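Long-range contacts in esterase A (Caulobacter crescentus, PDB 5GKV), which probably hydrolyses ester bonds as a serine hydrolase related to penicillin-binding proteins and serine beta-lactamases: residues V311-I316 with N367-D372; S341-S346 with N363-A368; L78-K83 with S167-V172; S127-L132 with E303-R308. One frame throughout, in Å; residues are numbered along the deposited sequence. Where two conformers were deposited one is given.

Contact 1: residues V311-I316 with N367-D372; sequences VLPYEI and NALIGD
The backbones of 311-316 and 367-372 come nearest at Leu312 and Leu369, whose CA atoms lie 7.6 Å apart, and side chains bridge the gap. An inverse gamma turn centred on Pro313 shapes the first segment: Tyr314 N donates to Leu312 O at 2.8 Å, just before the chain enters strand 315-318. The second segment is the loop that leads into helix 373-384 of the beta-lactamase-type fold, with Asp372 at the N-cap of that helix. Tyr314 and Ile370 carry most of the contact, sliding past each other in opposite directions. Ile370 CG1 is held between its backbone N and carbonyl carbon (chi1 57°), and from there it rests over one face of the phenol ring, 3.5 Å from the ring centroid and 15° off the normal, a close CH-pi contact displaced toward CZ. Ile370 CD1 continues over the same ring toward its root, 3.6 Å from Tyr314 CG. Leu369 CB comes instead to the ring edge, near its plane, beside CE2. The Leu369 side chain crosses the pyrrolidine of Pro313 at about a right angle, its CD1 touching Pro313 CD at 3.6 Å, while Leu312 CD2 reaches the same methyl more loosely. Beyond the pair, Leu312 packs on Tyr169, Leu369 on Trp343, and Ile370 on Met323 of strand 323-324. At the polar end of the ring a water lies in the ring plane, hydrogen-bonded to Tyr314 OH at 2.5 Å, a short separation, and donating to Ile370 O at 2.7 Å.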
# COMPACT_ATOMS: atom_id res chain seq x y z
N VAL A 311 15.76 4.74 -4.28
CA VAL A 311 15.42 4.87 -2.87
C VAL A 311 15.28 3.50 -2.20
O VAL A 311 15.94 3.22 -1.20
CB VAL A 311 14.14 5.71 -2.67
CG1 VAL A 311 13.74 5.77 -1.20
CG2 VAL A 311 14.34 7.13 -3.22
N LEU A 312 14.44 2.64 -2.75
CA LEU A 312 14.35 1.28 -2.23
C LEU A 312 15.48 0.44 -2.82
O LEU A 312 15.72 0.49 -4.03
CB LEU A 312 12.99 0.66 -2.56
CG LEU A 312 11.79 1.38 -1.94
CD1 LEU A 312 10.46 0.76 -2.39
CD2 LEU A 312 11.86 1.39 -0.42
N PRO A 313 16.21 -0.29 -2.00
CA PRO A 313 17.40 -1.01 -2.48
C PRO A 313 17.07 -2.32 -3.18
O PRO A 313 17.47 -3.41 -2.74
CB PRO A 313 18.20 -1.21 -1.18
CG PRO A 313 17.16 -1.30 -0.11
CD PRO A 313 16.06 -0.34 -0.53
N TYR A 314 16.35 -2.21 -4.30
CA TYR A 314 15.84 -3.36 -5.04
C TYR A 314 15.69 -2.99 -6.50
O TYR A 314 15.48 -1.82 -6.85
CB TYR A 314 14.46 -3.83 -4.55
CG TYR A 314 14.38 -4.23 -3.09
CD1 TYR A 314 14.46 -5.57 -2.69
CD2 TYR A 314 14.16 -3.28 -2.11
CE1 TYR A 314 14.36 -5.92 -1.35
CE2 TYR A 314 14.06 -3.62 -0.78
CZ TYR A 314 14.16 -4.94 -0.40
OH TYR A 314 14.05 -5.26 0.93
N GLU A 315 15.76 -4.01 -7.36
CA GLU A 315 15.21 -3.89 -8.70
C GLU A 315 13.69 -4.00 -8.61
O GLU A 315 13.17 -4.99 -8.09
CB GLU A 315 15.77 -4.98 -9.62
CG GLU A 315 15.65 -4.61 -11.09
CD GLU A 315 15.65 -5.81 -12.05
OE1 GLU A 315 16.34 -6.82 -11.78
OE2 GLU A 315 14.95 -5.72 -13.08
N ILE A 316 12.98 -2.98 -9.09
CA ILE A 316 11.52 -2.92 -9.01
C ILE A 316 10.95 -2.68 -10.40
O ILE A 316 11.47 -1.88 -11.18
CB ILE A 316 11.04 -1.82 -8.03
CG1 ILE A 316 11.59 -2.09 -6.63
CG2 ILE A 316 9.49 -1.70 -8.02
CD1 ILE A 316 11.31 -0.97 -5.62
N ASN A 367 12.44 -5.41 9.60
CA ASN A 367 13.27 -4.40 8.94
C ASN A 367 13.46 -4.69 7.46
O ASN A 367 14.40 -4.17 6.84
CB ASN A 367 14.62 -4.27 9.65
CG ASN A 367 15.53 -5.45 9.37
OD1 ASN A 367 15.07 -6.59 9.28
ND2 ASN A 367 16.83 -5.17 9.24
N ALA A 368 12.60 -5.52 6.87
CA ALA A 368 12.59 -5.72 5.42
C ALA A 368 11.62 -4.72 4.80
O ALA A 368 10.43 -4.72 5.12
CB ALA A 368 12.21 -7.15 5.06
N LEU A 369 12.13 -3.85 3.92
CA LEU A 369 11.27 -2.84 3.32
C LEU A 369 10.20 -3.49 2.45
O LEU A 369 9.04 -3.04 2.44
CB LEU A 369 12.13 -1.87 2.51
CG LEU A 369 13.12 -1.10 3.39
CD1 LEU A 369 14.31 -0.57 2.60
CD2 LEU A 369 12.39 0.02 4.12
N ILE A 370 10.56 -4.54 1.72
CA ILE A 370 9.60 -5.38 1.00
C ILE A 370 10.06 -6.82 1.14
O ILE A 370 11.22 -7.10 1.48
CB ILE A 370 9.46 -5.02 -0.50
CG1 ILE A 370 10.82 -5.10 -1.20
CG2 ILE A 370 8.86 -3.62 -0.67
CD1 ILE A 370 10.80 -4.66 -2.65
N GLY A 371 9.14 -7.74 0.89
CA GLY A 371 9.46 -9.16 0.95
C GLY A 371 9.80 -9.65 2.34
O GLY A 371 10.73 -10.46 2.50
N ASP A 372 9.09 -9.17 3.35
CA ASP A 372 9.28 -9.70 4.69
C ASP A 372 9.02 -11.21 4.63
O ASP A 372 7.98 -11.63 4.12
CB ASP A 372 8.31 -9.04 5.67
CG ASP A 372 8.51 -9.50 7.10
OD1 ASP A 372 8.21 -10.68 7.42
OD2 ASP A 372 8.99 -8.67 7.91
O HOH W 1 13.88 -7.69 1.64

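Contact 2: residues S341-S346 with N363-A368; sequences SGWGGS and NKQGNA
The indole of Trp343 and the carboxamide of Gln365 stand nearly perpendicular, their planes 77° apart, and meet at the pyrrole end of the indole, the two side chains crossing at about a right angle. Gln365 NE2 lies in the plane of the indole at its edge, 3.5 Å from Trp343 CD1, while Gln365 OE1 is nearer to NE1. Over one face of the indole, offset toward the rim, sits a water, and the Phe79 ring meets Trp343 edge-to-face. Gln365 CG is anti to its carbonyl carbon (chi1 -59°), and from there the chain runs extended to bring the amide to the indole edge. Closer in, the backbones themselves touch: the CA atoms of Gly344 and Gln365 are 3.8 Å apart. Gly344 is the third residue of a type II beta turn from Gly342 to Gly345, at the tip of the hairpin joining strands 338-341 and 347-351. Its backbone angles call for glycine, and its lack of a side chain lets Gln365 come so near, since a CB there would meet Gln365 CG. Strand 338-341 runs into Ser341 and Gly342, which probably belong to the counterpart of the KTG motif of penicillin-binding proteins. The Gly344 carbonyl accepts an almost straight hydrogen bond from Gly366 N, 2.8 Å from Gly344 O, with an N-H...O angle of 173°. The other polar atom of the same glycine is served through the water on the indole face: Gly344 N donates to it at 2.7 Å, and it donates in turn to Ala368 O at 2.9 Å.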
# COMPACT_ATOMS: atom_id res chain seq x y z
N SER A 341 3.57 -3.38 -0.64
CA SER A 341 3.98 -3.79 0.68
C SER A 341 4.14 -2.56 1.57
O SER A 341 4.22 -1.43 1.09
CB SER A 341 5.30 -4.58 0.64
OG SER A 341 5.15 -5.70 -0.22
N GLY A 342 4.19 -2.80 2.88
CA GLY A 342 4.21 -1.73 3.85
C GLY A 342 5.38 -1.86 4.80
O GLY A 342 5.90 -2.95 5.05
N TRP A 343 5.80 -0.70 5.32
CA TRP A 343 6.82 -0.61 6.36
C TRP A 343 6.57 -1.62 7.47
O TRP A 343 5.52 -1.62 8.12
CB TRP A 343 6.81 0.82 6.93
CG TRP A 343 7.78 1.02 8.05
CD1 TRP A 343 7.54 0.91 9.39
CD2 TRP A 343 9.15 1.41 7.92
NE1 TRP A 343 8.69 1.18 10.11
CE2 TRP A 343 9.69 1.50 9.22
CE3 TRP A 343 9.98 1.70 6.83
CZ2 TRP A 343 11.02 1.85 9.46
CZ3 TRP A 343 11.29 2.06 7.07
CH2 TRP A 343 11.80 2.13 8.38
N GLY A 344 7.54 -2.50 7.70
CA GLY A 344 7.44 -3.46 8.78
C GLY A 344 6.96 -4.83 8.36
O GLY A 344 7.17 -5.80 9.11
N GLY A 345 6.32 -4.96 7.20
CA GLY A 345 6.10 -6.29 6.66
C GLY A 345 4.73 -6.60 6.09
O GLY A 345 4.57 -7.67 5.50
N SER A 346 3.75 -5.71 6.24
CA SER A 346 2.43 -5.98 5.67
C SER A 346 2.47 -5.97 4.14
O SER A 346 3.38 -5.42 3.52
CB SER A 346 1.40 -4.95 6.17
OG SER A 346 1.58 -3.66 5.57
N ASN A 363 1.48 -6.58 13.41
CA ASN A 363 1.86 -5.39 14.16
C ASN A 363 3.28 -5.43 14.72
O ASN A 363 3.75 -4.39 15.20
CB ASN A 363 0.86 -5.10 15.30
CG ASN A 363 0.72 -6.24 16.30
OD1 ASN A 363 1.23 -7.33 16.09
ND2 ASN A 363 -0.01 -5.99 17.39
N LYS A 364 3.99 -6.55 14.64
CA LYS A 364 5.42 -6.55 14.92
C LYS A 364 6.18 -6.19 13.64
O LYS A 364 6.17 -6.93 12.65
CB LYS A 364 5.88 -7.90 15.47
CG LYS A 364 7.39 -7.94 15.77
CD LYS A 364 7.78 -9.26 16.42
CE LYS A 364 9.30 -9.38 16.61
NZ LYS A 364 9.81 -8.34 17.55
N GLN A 365 6.84 -5.03 13.65
CA GLN A 365 7.51 -4.51 12.46
C GLN A 365 8.88 -5.15 12.31
O GLN A 365 9.68 -5.15 13.25
CB GLN A 365 7.62 -2.99 12.56
CG GLN A 365 6.26 -2.33 12.68
CD GLN A 365 6.32 -0.80 12.65
OE1 GLN A 365 7.22 -0.19 13.23
NE2 GLN A 365 5.38 -0.19 11.96
N GLY A 366 9.16 -5.70 11.13
CA GLY A 366 10.48 -6.16 10.79
C GLY A 366 11.28 -5.05 10.14
O GLY A 366 10.87 -3.89 10.10
N ASN A 367 12.44 -5.41 9.60
CA ASN A 367 13.27 -4.40 8.94
C ASN A 367 13.46 -4.69 7.46
O ASN A 367 14.40 -4.17 6.84
CB ASN A 367 14.62 -4.27 9.65
CG ASN A 367 15.53 -5.45 9.37
OD1 ASN A 367 15.07 -6.59 9.28
ND2 ASN A 367 16.83 -5.17 9.24
N ALA A 368 12.60 -5.52 6.87
CA ALA A 368 12.59 -5.72 5.42
C ALA A 368 11.62 -4.72 4.80
O ALA A 368 10.43 -4.72 5.12
CB ALA A 368 12.21 -7.15 5.06
O HOH W 2 9.91 -2.26 6.47

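Contact 3: residues L78-K83 with S167-V172; sequences LFSTTK and SGYHPV
Lys83 and Tyr169 reach toward each other tip to tip, the lysine from the first turn of helix 82-95 and the tyrosine from the loop before helix 173-186. Lys83 NZ donates to Tyr169 OH at 2.8 Å, approaching the ring obliquely. A bend at the last torsion (chi4 68°) turns the amine to where it can also donate to Pro171 O, at 2.7 Å from NZ and tilted 30° out of the carbonyl plane. Ser263 O is a further partner of the amine, which is thus held by three oxygens. Lys83 CE meanwhile lies 3.5 Å from His170 O. Pro171 N lies over one face of the Tyr169 ring, offset toward the rim, while His128 and Leu312 also touch the ring. Ser80 CB sits at the ring edge, near its plane, 3.1 Å from Tyr169 OH; Ser80 has two conformers, and in the one described OG is bonded to Ser341 O. Ser80 to Lys83 read as the S-x-x-K motif of serine beta-lactamases and penicillin-binding proteins. The grouping is consistent with the active site of class C beta-lactamases and related esterases, where a lysine and a tyrosine are thought to assist proton transfer to and from a nucleophilic serine.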
# COMPACT_ATOMS: atom_id res chain seq x y z
N LEU A 78 -1.44 0.20 7.97
CA LEU A 78 -0.94 -0.52 6.80
C LEU A 78 0.34 0.07 6.23
O LEU A 78 1.00 -0.60 5.43
CB LEU A 78 -2.01 -0.53 5.69
CG LEU A 78 -3.37 -1.12 6.05
CD1 LEU A 78 -4.36 -0.99 4.85
CD2 LEU A 78 -3.24 -2.60 6.52
N PHE A 79 0.70 1.29 6.62
CA PHE A 79 1.81 2.05 6.05
C PHE A 79 1.70 1.97 4.53
O PHE A 79 0.59 2.15 4.00
CB PHE A 79 3.12 1.57 6.67
CG PHE A 79 3.18 1.84 8.14
CD1 PHE A 79 3.43 3.12 8.60
CD2 PHE A 79 2.91 0.84 9.06
CE1 PHE A 79 3.44 3.40 9.96
CE2 PHE A 79 2.93 1.10 10.41
CZ PHE A 79 3.18 2.38 10.86
N SER A 80 2.78 1.67 3.80
CA SER A 80 2.75 1.82 2.35
C SER A 80 1.93 0.75 1.66
O SER A 80 1.71 0.87 0.45
CB SER A 80 4.18 1.85 1.79
OG SER A 80 5.02 0.88 2.41
N THR A 81 1.44 -0.27 2.37
CA THR A 81 0.45 -1.13 1.73
C THR A 81 -0.75 -0.30 1.29
O THR A 81 -1.39 -0.61 0.27
CB THR A 81 0.05 -2.29 2.66
OG1 THR A 81 1.21 -3.08 2.92
CG2 THR A 81 -1.02 -3.18 2.00
N THR A 82 -1.01 0.81 1.98
CA THR A 82 -2.06 1.75 1.56
C THR A 82 -1.91 2.21 0.11
O THR A 82 -2.91 2.50 -0.55
CB THR A 82 -2.05 2.97 2.50
OG1 THR A 82 -2.04 2.50 3.86
CG2 THR A 82 -3.25 3.87 2.25
N LYS A 83 -0.68 2.28 -0.41
CA LYS A 83 -0.47 2.78 -1.77
C LYS A 83 -1.19 1.94 -2.82
O LYS A 83 -1.53 2.45 -3.89
CB LYS A 83 1.04 2.83 -2.09
CG LYS A 83 1.80 3.81 -1.21
CD LYS A 83 3.18 4.11 -1.78
CE LYS A 83 3.86 5.26 -1.03
NZ LYS A 83 4.22 4.85 0.37
N SER A 167 13.36 4.94 -11.27
CA SER A 167 12.37 5.28 -10.25
C SER A 167 13.08 5.60 -8.94
O SER A 167 14.16 5.07 -8.64
CB SER A 167 11.36 4.14 -10.06
OG SER A 167 12.02 2.95 -9.66
N GLY A 168 12.50 6.52 -8.19
CA GLY A 168 12.98 6.85 -6.86
C GLY A 168 11.81 6.92 -5.91
O GLY A 168 11.14 7.95 -5.79
N TYR A 169 11.55 5.80 -5.24
CA TYR A 169 10.35 5.62 -4.45
C TYR A 169 10.05 6.82 -3.56
O TYR A 169 10.94 7.32 -2.86
CB TYR A 169 10.52 4.35 -3.61
CG TYR A 169 9.35 4.02 -2.71
CD1 TYR A 169 8.13 3.63 -3.24
CD2 TYR A 169 9.50 4.04 -1.32
CE1 TYR A 169 7.06 3.29 -2.39
CE2 TYR A 169 8.45 3.69 -0.48
CZ TYR A 169 7.24 3.32 -1.02
OH TYR A 169 6.22 2.99 -0.18
N HIS A 170 8.81 7.30 -3.61
CA HIS A 170 8.28 8.42 -2.84
C HIS A 170 7.52 7.87 -1.63
O HIS A 170 6.31 7.63 -1.75
CB HIS A 170 7.31 9.26 -3.67
CG HIS A 170 7.91 9.95 -4.86
ND1 HIS A 170 8.86 9.37 -5.68
CD2 HIS A 170 7.64 11.16 -5.41
CE1 HIS A 170 9.16 10.21 -6.66
NE2 HIS A 170 8.43 11.30 -6.52
N PRO A 171 8.15 7.65 -0.47
CA PRO A 171 7.44 6.92 0.60
C PRO A 171 6.27 7.69 1.21
O PRO A 171 5.28 7.06 1.60
CB PRO A 171 8.54 6.64 1.64
CG PRO A 171 9.56 7.70 1.41
CD PRO A 171 9.54 7.97 -0.08
N VAL A 172 6.34 9.01 1.32
CA VAL A 172 5.27 9.82 1.89
C VAL A 172 4.61 10.71 0.85
O VAL A 172 3.38 10.79 0.76
CB VAL A 172 5.80 10.65 3.08
CG1 VAL A 172 4.64 11.37 3.77
CG2 VAL A 172 6.59 9.77 4.06

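Contact 4: residues S127-L132 with E303-R308; sequences SHQAGL and ERLRGR
Ser127 and Gln129 meet Arg304 and Leu305 with polar groups that are turned to each other instead of across the interface. Gln129 NE2 donates to Ser127 OG at 2.8 Å, with an N-H...O angle of 174° and the hydroxyl oxygen in the amide plane, and Ser127 OG is bonded to Glu123 O as well. What the second segment offers them is carbon. Arg304 CB lies 3.8 Å from Ser127 OG, with CG almost as close, and the CA atoms of these two residues, 6.8 Å apart, mark the nearest approach of the backbones. A bend at chi2 (48°) turns CD out of the straight course of the chain, and the guanidinium ends away from the contact: it forms a salt bridge with Glu123, bonds to Ala299 O and Ala302 O, and makes a cation-pi contact with Tyr101. Leu305 slides alongside Gln129 in the opposite direction. Its CD2 is shared between the two polar residues, 3.8 Å from Gln129 NE2 and 3.8 Å from Ser127 O. CD2 also lies against CG and CD of Gln129, and CD1 is slightly farther off, 4.1 Å from CG, CD and OE1 alike. The straight in-plane bond to Ser127 OG sets which way the amide is turned, and leaves its carbon chain and NE2 against the Leu305 methyls. The first segment leaves helix 122-126 through a Schellman motif, with His128 at the C-prime position and positive phi. In the second segment, strand 305-306, after helix 294-301, pairs antiparallel with strand 315-318, whose Trp318 touches both Ser127 and Leu305.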
# COMPACT_ATOMS: atom_id res chain seq x y z
N SER A 127 4.38 6.09 -10.76
CA SER A 127 5.47 5.13 -10.82
C SER A 127 6.80 5.70 -10.30
O SER A 127 7.87 5.16 -10.60
CB SER A 127 5.63 4.59 -12.24
OG SER A 127 5.84 5.63 -13.18
N HIS A 128 6.74 6.77 -9.50
CA HIS A 128 7.87 7.29 -8.75
C HIS A 128 8.95 7.85 -9.67
O HIS A 128 10.14 7.79 -9.36
CB HIS A 128 8.42 6.21 -7.79
CG HIS A 128 7.35 5.64 -6.90
ND1 HIS A 128 6.92 6.28 -5.76
CD2 HIS A 128 6.56 4.55 -7.04
CE1 HIS A 128 5.93 5.59 -5.21
NE2 HIS A 128 5.69 4.53 -5.97
N GLN A 129 8.53 8.41 -10.81
CA GLN A 129 9.47 8.98 -11.77
C GLN A 129 9.62 10.49 -11.65
O GLN A 129 10.57 11.04 -12.22
CB GLN A 129 9.02 8.65 -13.19
CG GLN A 129 9.04 7.18 -13.50
CD GLN A 129 8.77 6.95 -14.96
OE1 GLN A 129 9.56 7.35 -15.81
NE2 GLN A 129 7.63 6.33 -15.27
N ALA A 130 8.72 11.17 -10.93
CA ALA A 130 8.64 12.63 -10.98
C ALA A 130 9.66 13.33 -10.09
O ALA A 130 9.62 14.56 -10.00
CB ALA A 130 7.23 13.10 -10.61
N GLY A 131 10.55 12.61 -9.42
CA GLY A 131 11.65 13.25 -8.74
C GLY A 131 11.31 13.96 -7.45
O GLY A 131 12.10 14.79 -6.99
N LEU A 132 10.18 13.65 -6.83
CA LEU A 132 9.73 14.33 -5.62
C LEU A 132 9.75 13.38 -4.42
O LEU A 132 8.87 13.43 -3.55
CB LEU A 132 8.34 14.91 -5.83
CG LEU A 132 8.16 15.73 -7.13
CD1 LEU A 132 6.71 16.22 -7.30
CD2 LEU A 132 9.15 16.91 -7.19
N GLU A 303 3.67 -2.49 -16.84
CA GLU A 303 4.98 -1.97 -16.46
C GLU A 303 5.22 -0.60 -17.08
O GLU A 303 5.19 -0.45 -18.30
CB GLU A 303 6.08 -2.93 -16.89
CG GLU A 303 7.45 -2.45 -16.47
CD GLU A 303 8.54 -3.45 -16.81
OE1 GLU A 303 9.07 -3.38 -17.94
OE2 GLU A 303 8.84 -4.32 -15.96
N ARG A 304 5.49 0.38 -16.23
CA ARG A 304 5.94 1.69 -16.67
C ARG A 304 7.45 1.74 -16.84
O ARG A 304 7.95 2.27 -17.84
CB ARG A 304 5.50 2.76 -15.66
CG ARG A 304 4.17 3.43 -16.00
CD ARG A 304 3.10 2.42 -16.35
NE ARG A 304 1.82 3.03 -16.69
CZ ARG A 304 0.64 2.43 -16.53
NH1 ARG A 304 0.58 1.20 -16.02
NH2 ARG A 304 -0.47 3.07 -16.89
N LEU A 305 8.18 1.18 -15.87
CA LEU A 305 9.63 1.07 -15.98
C LEU A 305 10.10 0.04 -14.97
O LEU A 305 9.38 -0.33 -14.03
CB LEU A 305 10.33 2.41 -15.75
CG LEU A 305 10.55 2.88 -14.32
CD1 LEU A 305 11.56 4.03 -14.33
CD2 LEU A 305 9.24 3.28 -13.65
N ARG A 306 11.35 -0.40 -15.16
CA ARG A 306 11.95 -1.45 -14.35
C ARG A 306 13.45 -1.20 -14.23
O ARG A 306 14.09 -0.77 -15.19
CB ARG A 306 11.69 -2.83 -14.96
CG ARG A 306 12.39 -3.95 -14.23
CD ARG A 306 12.05 -5.29 -14.83
NE ARG A 306 13.01 -6.30 -14.41
CZ ARG A 306 12.89 -7.60 -14.66
NH1 ARG A 306 11.83 -8.05 -15.31
NH2 ARG A 306 13.83 -8.44 -14.24
N GLY A 307 13.99 -1.46 -13.06
CA GLY A 307 15.40 -1.25 -12.81
C GLY A 307 15.63 -0.95 -11.35
O GLY A 307 14.70 -0.97 -10.53
N ARG A 308 16.89 -0.68 -11.02
CA ARG A 308 17.27 -0.35 -9.65
C ARG A 308 16.58 0.94 -9.21
O ARG A 308 16.71 1.98 -9.86
CB ARG A 308 18.78 -0.17 -9.53
CG ARG A 308 19.31 -0.61 -8.17
CD ARG A 308 19.43 -2.13 -8.18
NE ARG A 308 19.50 -2.72 -6.85
CZ ARG A 308 19.39 -4.03 -6.63
NH1 ARG A 308 19.21 -4.85 -7.66
NH2 ARG A 308 19.48 -4.51 -5.40

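From the N terminus, contact 3 opens with 78-83 at the start of helix 82-95, and contact 4 opens with 127-132 behind helix 122-126. Contact 3 closes at 167-172 and contact 4 only at 303-308, so the two loops cross; they touch where Gly168 N bonds to His128 O. Contact 1 opens afterwards, at 311-316, paired with 303-308 through Ile316 N and Gly307 O. Its loop spans the hairpin of contact 2, and the two end on one stretch, sharing Asn367 and Ala368. Ser341 O and Ser346 OG reach Ser80 and Thr81, so contacts 2 and 3 join the large sheet to helix 82-95. Contact 1 packs on contact 3 through Val311, which touches the backbone of Gly168 and Tyr169.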